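Local coordinates for protein 5,10-methylenetetrahydrofolate dehydrogenase (Bombyx mori, PDB 5ZF1) that probably catalyses the NADP+-dependent oxidation of 5,10-methylenetetrahydrofolate in one-carbon metabolism of the silkworm, at residues B[52-62]-B[282-290]; B[85-96]-B[109-120]. One frame throughout, in Å; residues are numbered along the deposited sequence.

Overall arrangement
From the N terminus the chain builds a catalytic domain around the parallel strands 63-69, 34-40 and 93-96. Helix 44-60 meets a partner distant in sequence: contact 1 pairs it with helix 277-298, at the C-terminal end of the chain, closing a loop of 219 residues. Contact 2 lies entirely within that loop and is local, segment 109-120 turning back after 12 residues onto helix 75-87 and strand 93-96. The centres of the two contacts are about 16 Å apart, yet they touch: I119 and D120 pack against L285 and T289, and N288 ND2 probably bonds I119 O. Helix 277-298 thus packs on helix 44-60 in contact 1 and on segment 109-120 of contact 2.

Contact 1 of 2, residues B[52-62]-B[282-290]; sequences NKVEAAKFVGI and VAMLMHNTF
M286 reaches helix 52-60 by a doubly bent chain: CG stands anti to the carbonyl carbon (chi1 -63°), and bends at chi2 (-53°) and chi3 fold SD and CE against the backbone from K53 to A57. CE lies 3.4 Å from K53 O, while SD rests on A57, 3.7 Å from its CA. A flexible, unbranched thioether suits this place, because it can follow the helix surface where small residues leave room. A56 is one of these: its methyl CB meets V282 CG1 at 3.5 Å, a tight carbon pair, and also touches M286 CG. V282 turns CG1 anti to its own nitrogen, which brings that branch to A56 and the carbonyl oxygen of N52, leaving CG2 for K53 CG.

The two helices cross at -57° with their axes 9.5 Å apart, and this packing fastens the C-terminal helix 277-298, whose sequence belongs to the NAD(P)-binding family domain, onto helix 44-60 of the catalytic domain. Helix 52-60 ends at G61, whose positive phi favours glycine; A57 O accepts from both G61 N and I62 N. Just past this end I62 swings CD1 to 3.8 Å from M286 SD, and the same methyl also meets T289 CB. T289 can sit in this apolar setting because OG1 bonds back to L285 O, leaving CG2 to face I62.

K53, extended beyond CG, crosses L285 at a slant, its CE 3.7 Å from L285 CD1, and carries NZ on to a hydrogen bond with Q97 OE1. An alanine here would strip away that aliphatic arm, and would probably leave L285 CD1 without its cover and Q97 without its lysine mate. L285 itself also packs on A140 of helix 140-151.

Contact 2 of 2, residues B[85-96]-B[109-120]; sequences LNEDNSVDGILV and VCDAIAPEKDID
K117 runs past the start of strand 93-96 toward the turn before it: with CG anti to the carbonyl carbon (chi1 -50°) and the chain straight beyond, NZ arrives among carbonyls. Its CB meets D92 O at 3.4 Å, and CG stays beside the same carbonyl. CD passes I94 CD1 at 3.8 Å, and CE comes between the carbonyl oxygens of N86 and V91. At the tip, L85 O, N86 O, V91 O (2.9 Å from NZ) and a water held by N89 OD1 share the three N-H groups of NZ. L85 O receives it in the carbonyl plane, whereas N86 O is met from above. A lysine suits this place: its long arm brings a positive charge to the carbonyl end of helix 75-87.

N86 fastens the same helix end to segment 109-120: ND2 gives A112 O a 2.8 Å bond lying in its amide plane, and OD1 accepts from A114 N, above the carbonyl plane. On the strand, I94 N-H points to K117 O nearly straight (N-H...O 164°), while I119 CG1 lies over G93, where a side chain would clash. I113 slides past I94, and its CD1 shares V96 CG2 with V109. The L95 and I119 side chains cross at about a right angle, L95 CD2 against I119 CB.

Water 2 links I94 O, D118 OD1 and D120 N, and D118 OD2 is held by H123 N. Together these join edge strand 93-96 of a three-stranded parallel sheet, and the helix before it, to the chain after helix 106-112, in the alpha/beta catalytic domain of the tetrahydrofolate dehydrogenase/cyclohydrolase family.

Contact 1 of 2, residues B[52-62]-B[282-290]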
# COMPACT_ATOMS: atom_id res chain seq x y z
N ASN B 52 -8.74 -20.59 -19.90
CA ASN B 52 -7.45 -20.97 -19.32
C ASN B 52 -7.56 -21.20 -17.82
O ASN B 52 -6.96 -22.14 -17.28
CB ASN B 52 -6.40 -19.90 -19.62
CG ASN B 52 -6.17 -19.71 -21.10
OD1 ASN B 52 -6.65 -20.47 -21.92
ND2 ASN B 52 -5.42 -18.66 -21.44
N LYS B 53 -8.30 -20.33 -17.12
CA LYS B 53 -8.50 -20.53 -15.68
C LYS B 53 -9.25 -21.83 -15.41
O LYS B 53 -8.90 -22.57 -14.48
CB LYS B 53 -9.23 -19.33 -15.07
CG LYS B 53 -8.51 -17.99 -15.29
CD LYS B 53 -9.38 -16.78 -14.92
CE LYS B 53 -8.73 -15.48 -15.37
NZ LYS B 53 -9.33 -14.26 -14.74
N VAL B 54 -10.26 -22.13 -16.23
CA VAL B 54 -11.03 -23.36 -16.06
C VAL B 54 -10.18 -24.59 -16.36
O VAL B 54 -10.26 -25.60 -15.65
CB VAL B 54 -12.29 -23.32 -16.95
CG1 VAL B 54 -13.02 -24.66 -16.90
CG2 VAL B 54 -13.22 -22.20 -16.52
N GLU B 55 -9.37 -24.53 -17.41
CA GLU B 55 -8.49 -25.67 -17.71
C GLU B 55 -7.49 -25.91 -16.59
O GLU B 55 -7.19 -27.06 -16.25
CB GLU B 55 -7.78 -25.46 -19.04
CG GLU B 55 -8.68 -25.57 -20.26
CD GLU B 55 -8.01 -25.10 -21.53
OE1 GLU B 55 -6.76 -25.00 -21.54
OE2 GLU B 55 -8.71 -24.84 -22.53
N ALA B 56 -6.94 -24.85 -16.00
CA ALA B 56 -6.02 -25.08 -14.89
C ALA B 56 -6.75 -25.59 -13.66
O ALA B 56 -6.20 -26.40 -12.90
CB ALA B 56 -5.24 -23.80 -14.57
N ALA B 57 -7.99 -25.14 -13.43
CA ALA B 57 -8.77 -25.67 -12.31
C ALA B 57 -8.96 -27.17 -12.46
O ALA B 57 -8.73 -27.94 -11.52
CB ALA B 57 -10.11 -24.96 -12.22
N LYS B 58 -9.39 -27.61 -13.65
CA LYS B 58 -9.54 -29.04 -13.90
C LYS B 58 -8.25 -29.79 -13.61
O LYS B 58 -8.26 -30.85 -12.97
CB LYS B 58 -9.98 -29.27 -15.35
CG LYS B 58 -11.47 -29.43 -15.53
CD LYS B 58 -11.80 -30.15 -16.83
CE LYS B 58 -11.33 -31.59 -16.81
NZ LYS B 58 -12.25 -32.48 -17.58
N PHE B 59 -7.12 -29.23 -14.04
CA PHE B 59 -5.84 -29.90 -13.87
C PHE B 59 -5.52 -30.14 -12.40
O PHE B 59 -5.08 -31.23 -12.02
CB PHE B 59 -4.72 -29.11 -14.54
CG PHE B 59 -3.38 -29.79 -14.49
CD1 PHE B 59 -2.54 -29.62 -13.40
CD2 PHE B 59 -2.96 -30.60 -15.53
CE1 PHE B 59 -1.31 -30.24 -13.34
CE2 PHE B 59 -1.72 -31.22 -15.49
CZ PHE B 59 -0.90 -31.04 -14.39
N VAL B 60 -5.74 -29.13 -11.54
CA VAL B 60 -5.33 -29.24 -10.14
C VAL B 60 -6.40 -29.81 -9.23
O VAL B 60 -6.11 -30.08 -8.06
CB VAL B 60 -4.87 -27.87 -9.58
CG1 VAL B 60 -3.68 -27.37 -10.37
CG2 VAL B 60 -6.02 -26.86 -9.62
N GLY B 61 -7.62 -30.00 -9.71
CA GLY B 61 -8.67 -30.55 -8.88
C GLY B 61 -9.56 -29.52 -8.23
O GLY B 61 -10.16 -29.81 -7.20
N ILE B 62 -9.62 -28.32 -8.79
CA ILE B 62 -10.55 -27.28 -8.39
C ILE B 62 -11.77 -27.35 -9.31
O ILE B 62 -11.63 -27.60 -10.51
CB ILE B 62 -9.85 -25.91 -8.45
CG1 ILE B 62 -8.83 -25.81 -7.31
CG2 ILE B 62 -10.86 -24.73 -8.44
CD1 ILE B 62 -7.95 -24.57 -7.38
N VAL B 282 -2.36 -17.55 -13.80
CA VAL B 282 -3.46 -18.50 -13.66
C VAL B 282 -3.15 -19.51 -12.56
O VAL B 282 -4.03 -19.85 -11.75
CB VAL B 282 -3.75 -19.17 -15.01
CG1 VAL B 282 -4.66 -20.36 -14.82
CG2 VAL B 282 -4.42 -18.17 -15.95
N ALA B 283 -1.90 -19.99 -12.49
CA ALA B 283 -1.50 -20.89 -11.42
C ALA B 283 -1.65 -20.23 -10.06
O ALA B 283 -2.07 -20.87 -9.09
CB ALA B 283 -0.06 -21.36 -11.62
N MET B 284 -1.32 -18.94 -9.97
CA MET B 284 -1.49 -18.25 -8.69
C MET B 284 -2.95 -18.03 -8.35
O MET B 284 -3.30 -18.01 -7.16
CB MET B 284 -0.72 -16.93 -8.71
CG MET B 284 0.77 -17.10 -8.70
SD MET B 284 1.35 -17.99 -7.26
CE MET B 284 1.79 -19.50 -8.08
N LEU B 285 -3.83 -17.83 -9.35
CA LEU B 285 -5.26 -17.80 -9.07
C LEU B 285 -5.72 -19.11 -8.45
O LEU B 285 -6.59 -19.13 -7.57
CB LEU B 285 -6.07 -17.54 -10.34
CG LEU B 285 -6.07 -16.13 -10.94
CD1 LEU B 285 -6.77 -16.13 -12.29
CD2 LEU B 285 -6.72 -15.15 -9.97
N MET B 286 -5.16 -20.23 -8.91
CA MET B 286 -5.50 -21.53 -8.34
C MET B 286 -4.98 -21.64 -6.91
O MET B 286 -5.68 -22.15 -6.02
CB MET B 286 -4.95 -22.65 -9.22
CG MET B 286 -5.55 -22.66 -10.62
SD MET B 286 -7.36 -22.69 -10.63
CE MET B 286 -7.72 -21.23 -11.60
N HIS B 287 -3.75 -21.18 -6.68
CA HIS B 287 -3.23 -21.09 -5.32
C HIS B 287 -4.17 -20.30 -4.42
O HIS B 287 -4.45 -20.70 -3.28
CB HIS B 287 -1.84 -20.44 -5.34
CG HIS B 287 -1.35 -20.04 -3.99
ND1 HIS B 287 -1.57 -18.79 -3.45
CD2 HIS B 287 -0.69 -20.74 -3.04
CE1 HIS B 287 -1.04 -18.73 -2.24
NE2 HIS B 287 -0.50 -19.90 -1.97
N ASN B 288 -4.65 -19.15 -4.90
CA ASN B 288 -5.51 -18.30 -4.09
C ASN B 288 -6.85 -18.98 -3.81
O ASN B 288 -7.40 -18.81 -2.72
CB ASN B 288 -5.76 -16.97 -4.79
CG ASN B 288 -4.57 -16.04 -4.72
OD1 ASN B 288 -3.56 -16.37 -4.12
ND2 ASN B 288 -4.71 -14.84 -5.31
N THR B 289 -7.38 -19.75 -4.76
CA THR B 289 -8.64 -20.44 -4.53
C THR B 289 -8.49 -21.52 -3.46
O THR B 289 -9.33 -21.65 -2.57
CB THR B 289 -9.15 -21.04 -5.85
OG1 THR B 289 -9.32 -20.00 -6.83
CG2 THR B 289 -10.50 -21.74 -5.66
N PHE B 290 -7.39 -22.28 -3.54
CA PHE B 290 -7.05 -23.26 -2.52
C PHE B 290 -6.82 -22.60 -1.17
O PHE B 290 -7.30 -23.08 -0.14
CB PHE B 290 -5.82 -24.05 -2.97
CG PHE B 290 -5.40 -25.15 -2.02
CD1 PHE B 290 -6.34 -25.83 -1.26
CD2 PHE B 290 -4.06 -25.49 -1.90
CE1 PHE B 290 -5.94 -26.83 -0.40
CE2 PHE B 290 -3.67 -26.49 -1.04
CZ PHE B 290 -4.60 -27.16 -0.29

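Contact 2 of 2, residues B[85-96]-B[109-120]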
# COMPACT_ATOMS: atom_id res chain seq x y z
N LEU B 85 -23.62 -15.22 -4.70
CA LEU B 85 -22.45 -16.09 -4.59
C LEU B 85 -21.76 -15.92 -3.25
O LEU B 85 -21.23 -16.89 -2.69
CB LEU B 85 -21.49 -15.80 -5.75
CG LEU B 85 -22.01 -16.14 -7.14
CD1 LEU B 85 -21.13 -15.54 -8.22
CD2 LEU B 85 -22.10 -17.66 -7.32
N ASN B 86 -21.78 -14.69 -2.71
CA ASN B 86 -21.23 -14.44 -1.38
C ASN B 86 -21.92 -15.31 -0.33
O ASN B 86 -21.26 -15.84 0.57
CB ASN B 86 -21.39 -12.97 -1.00
CG ASN B 86 -20.38 -12.06 -1.71
OD1 ASN B 86 -19.38 -12.51 -2.27
ND2 ASN B 86 -20.66 -10.75 -1.68
N GLU B 87 -23.24 -15.48 -0.43
CA GLU B 87 -23.99 -16.21 0.58
C GLU B 87 -24.09 -17.71 0.31
O GLU B 87 -24.66 -18.43 1.13
CB GLU B 87 -25.39 -15.61 0.73
CG GLU B 87 -25.38 -14.13 1.04
CD GLU B 87 -26.74 -13.47 0.87
OE1 GLU B 87 -27.68 -14.16 0.40
OE2 GLU B 87 -26.87 -12.28 1.20
N ASP B 88 -23.54 -18.19 -0.80
CA ASP B 88 -23.62 -19.59 -1.18
C ASP B 88 -22.41 -20.34 -0.61
O ASP B 88 -21.30 -20.22 -1.13
CB ASP B 88 -23.68 -19.71 -2.70
CG ASP B 88 -23.93 -21.13 -3.18
OD1 ASP B 88 -23.73 -22.08 -2.39
OD2 ASP B 88 -24.32 -21.29 -4.35
N ASN B 89 -22.65 -21.14 0.43
CA ASN B 89 -21.58 -21.89 1.10
C ASN B 89 -20.91 -22.93 0.21
O ASN B 89 -19.86 -23.46 0.59
CB ASN B 89 -22.12 -22.58 2.35
CG ASN B 89 -22.24 -21.65 3.54
OD1 ASN B 89 -21.81 -20.49 3.49
ND2 ASN B 89 -22.82 -22.14 4.63
N SER B 90 -21.48 -23.24 -0.95
CA SER B 90 -20.87 -24.18 -1.88
C SER B 90 -19.87 -23.51 -2.80
O SER B 90 -19.25 -24.19 -3.62
CB SER B 90 -21.94 -24.88 -2.72
OG SER B 90 -22.51 -23.97 -3.64
N VAL B 91 -19.70 -22.19 -2.68
CA VAL B 91 -18.79 -21.42 -3.51
C VAL B 91 -17.67 -20.90 -2.61
O VAL B 91 -17.94 -20.22 -1.60
CB VAL B 91 -19.50 -20.26 -4.21
CG1 VAL B 91 -18.49 -19.37 -4.93
CG2 VAL B 91 -20.58 -20.80 -5.17
N ASP B 92 -16.43 -21.24 -2.94
CA ASP B 92 -15.27 -20.81 -2.16
C ASP B 92 -14.60 -19.58 -2.74
O ASP B 92 -14.02 -18.79 -1.98
CB ASP B 92 -14.23 -21.94 -2.08
CG ASP B 92 -14.79 -23.19 -1.45
OD1 ASP B 92 -15.51 -23.09 -0.44
OD2 ASP B 92 -14.51 -24.28 -1.99
N GLY B 93 -14.66 -19.40 -4.05
CA GLY B 93 -13.97 -18.30 -4.69
C GLY B 93 -14.81 -17.65 -5.77
O GLY B 93 -15.53 -18.34 -6.49
N ILE B 94 -14.72 -16.33 -5.88
CA ILE B 94 -15.47 -15.57 -6.87
C ILE B 94 -14.49 -14.69 -7.63
O ILE B 94 -13.70 -13.96 -7.01
CB ILE B 94 -16.56 -14.70 -6.24
CG1 ILE B 94 -17.59 -15.56 -5.50
CG2 ILE B 94 -17.23 -13.83 -7.31
CD1 ILE B 94 -18.31 -14.83 -4.36
N LEU B 95 -14.54 -14.75 -8.95
CA LEU B 95 -13.77 -13.88 -9.83
C LEU B 95 -14.71 -13.17 -10.78
O LEU B 95 -15.68 -13.76 -11.26
CB LEU B 95 -12.75 -14.66 -10.67
CG LEU B 95 -11.45 -15.23 -10.12
CD1 LEU B 95 -10.66 -15.84 -11.28
CD2 LEU B 95 -10.62 -14.16 -9.41
N VAL B 96 -14.42 -11.91 -11.07
CA VAL B 96 -15.08 -11.18 -12.15
C VAL B 96 -14.02 -10.90 -13.21
O VAL B 96 -13.00 -10.26 -12.92
CB VAL B 96 -15.75 -9.90 -11.65
CG1 VAL B 96 -16.43 -9.16 -12.81
CG2 VAL B 96 -16.77 -10.24 -10.59
N VAL B 109 -17.65 -3.13 -7.92
CA VAL B 109 -17.63 -4.57 -8.18
C VAL B 109 -16.58 -5.25 -7.32
O VAL B 109 -16.85 -6.25 -6.64
CB VAL B 109 -17.39 -4.83 -9.67
CG1 VAL B 109 -17.28 -6.33 -9.94
CG2 VAL B 109 -18.50 -4.20 -10.50
N CYS B 110 -15.36 -4.73 -7.34
CA CYS B 110 -14.27 -5.33 -6.56
C CYS B 110 -14.65 -5.42 -5.09
O CYS B 110 -14.38 -6.44 -4.44
CB CYS B 110 -12.98 -4.52 -6.73
SG CYS B 110 -12.17 -4.65 -8.35
N ASP B 111 -15.30 -4.38 -4.55
CA ASP B 111 -15.60 -4.32 -3.13
C ASP B 111 -16.90 -5.02 -2.76
O ASP B 111 -17.18 -5.18 -1.57
CB ASP B 111 -15.63 -2.85 -2.67
CG ASP B 111 -14.27 -2.18 -2.80
OD1 ASP B 111 -13.25 -2.90 -2.79
OD2 ASP B 111 -14.19 -0.93 -2.89
N ALA B 112 -17.67 -5.48 -3.75
CA ALA B 112 -18.87 -6.27 -3.49
C ALA B 112 -18.55 -7.73 -3.23
O ALA B 112 -19.35 -8.42 -2.59
CB ALA B 112 -19.85 -6.17 -4.66
N ILE B 113 -17.42 -8.22 -3.72
CA ILE B 113 -17.04 -9.61 -3.49
C ILE B 113 -16.60 -9.78 -2.04
O ILE B 113 -15.79 -9.00 -1.53
CB ILE B 113 -15.93 -10.04 -4.46
CG1 ILE B 113 -16.38 -9.80 -5.90
CG2 ILE B 113 -15.54 -11.50 -4.22
CD1 ILE B 113 -15.31 -10.12 -6.94
N ALA B 114 -17.14 -10.80 -1.37
CA ALA B 114 -16.74 -11.05 0.01
C ALA B 114 -15.22 -11.21 0.08
O ALA B 114 -14.65 -12.00 -0.69
CB ALA B 114 -17.43 -12.32 0.54
N PRO B 115 -14.53 -10.48 0.95
CA PRO B 115 -13.06 -10.58 0.98
C PRO B 115 -12.56 -12.00 1.13
O PRO B 115 -11.53 -12.35 0.54
CB PRO B 115 -12.67 -9.72 2.20
CG PRO B 115 -13.78 -8.73 2.32
CD PRO B 115 -15.03 -9.45 1.88
N GLU B 116 -13.28 -12.82 1.88
CA GLU B 116 -12.89 -14.21 2.12
C GLU B 116 -12.94 -15.07 0.86
O GLU B 116 -12.35 -16.16 0.85
CB GLU B 116 -13.80 -14.82 3.19
CG GLU B 116 -13.71 -14.15 4.56
CD GLU B 116 -14.62 -12.92 4.71
OE1 GLU B 116 -15.35 -12.56 3.76
OE2 GLU B 116 -14.60 -12.31 5.81
N LYS B 117 -13.67 -14.62 -0.17
CA LYS B 117 -13.80 -15.32 -1.45
C LYS B 117 -13.18 -14.54 -2.61
O LYS B 117 -13.38 -14.89 -3.77
CB LYS B 117 -15.27 -15.60 -1.76
CG LYS B 117 -16.05 -16.27 -0.62
CD LYS B 117 -17.47 -16.62 -1.08
CE LYS B 117 -18.27 -17.29 0.03
NZ LYS B 117 -19.45 -18.03 -0.53
N ASP B 118 -12.43 -13.47 -2.32
CA ASP B 118 -11.96 -12.55 -3.35
C ASP B 118 -10.63 -13.06 -3.92
O ASP B 118 -9.55 -12.64 -3.54
CB ASP B 118 -11.82 -11.15 -2.75
CG ASP B 118 -11.14 -10.16 -3.67
OD1 ASP B 118 -11.35 -10.23 -4.90
OD2 ASP B 118 -10.41 -9.28 -3.12
N ILE B 119 -10.75 -13.98 -4.89
CA ILE B 119 -9.56 -14.68 -5.39
C ILE B 119 -8.59 -13.73 -6.09
O ILE B 119 -7.38 -13.97 -6.08
CB ILE B 119 -10.02 -15.82 -6.33
CG1 ILE B 119 -10.96 -16.74 -5.57
CG2 ILE B 119 -8.83 -16.56 -6.92
CD1 ILE B 119 -10.40 -17.22 -4.27
N ASP B 120 -9.09 -12.65 -6.70
CA ASP B 120 -8.22 -11.67 -7.34
C ASP B 120 -7.53 -10.76 -6.34
O ASP B 120 -6.57 -10.07 -6.73
CB ASP B 120 -9.02 -10.79 -8.31
CG ASP B 120 -8.93 -11.26 -9.75
OD1 ASP B 120 -7.84 -11.69 -10.20
OD2 ASP B 120 -9.96 -11.18 -10.44
O HOH W 1 -20.67 -18.64 1.95
O HOH W 2 -11.95 -11.84 -6.94
O HOH W 3 -12.48 -10.52 -9.45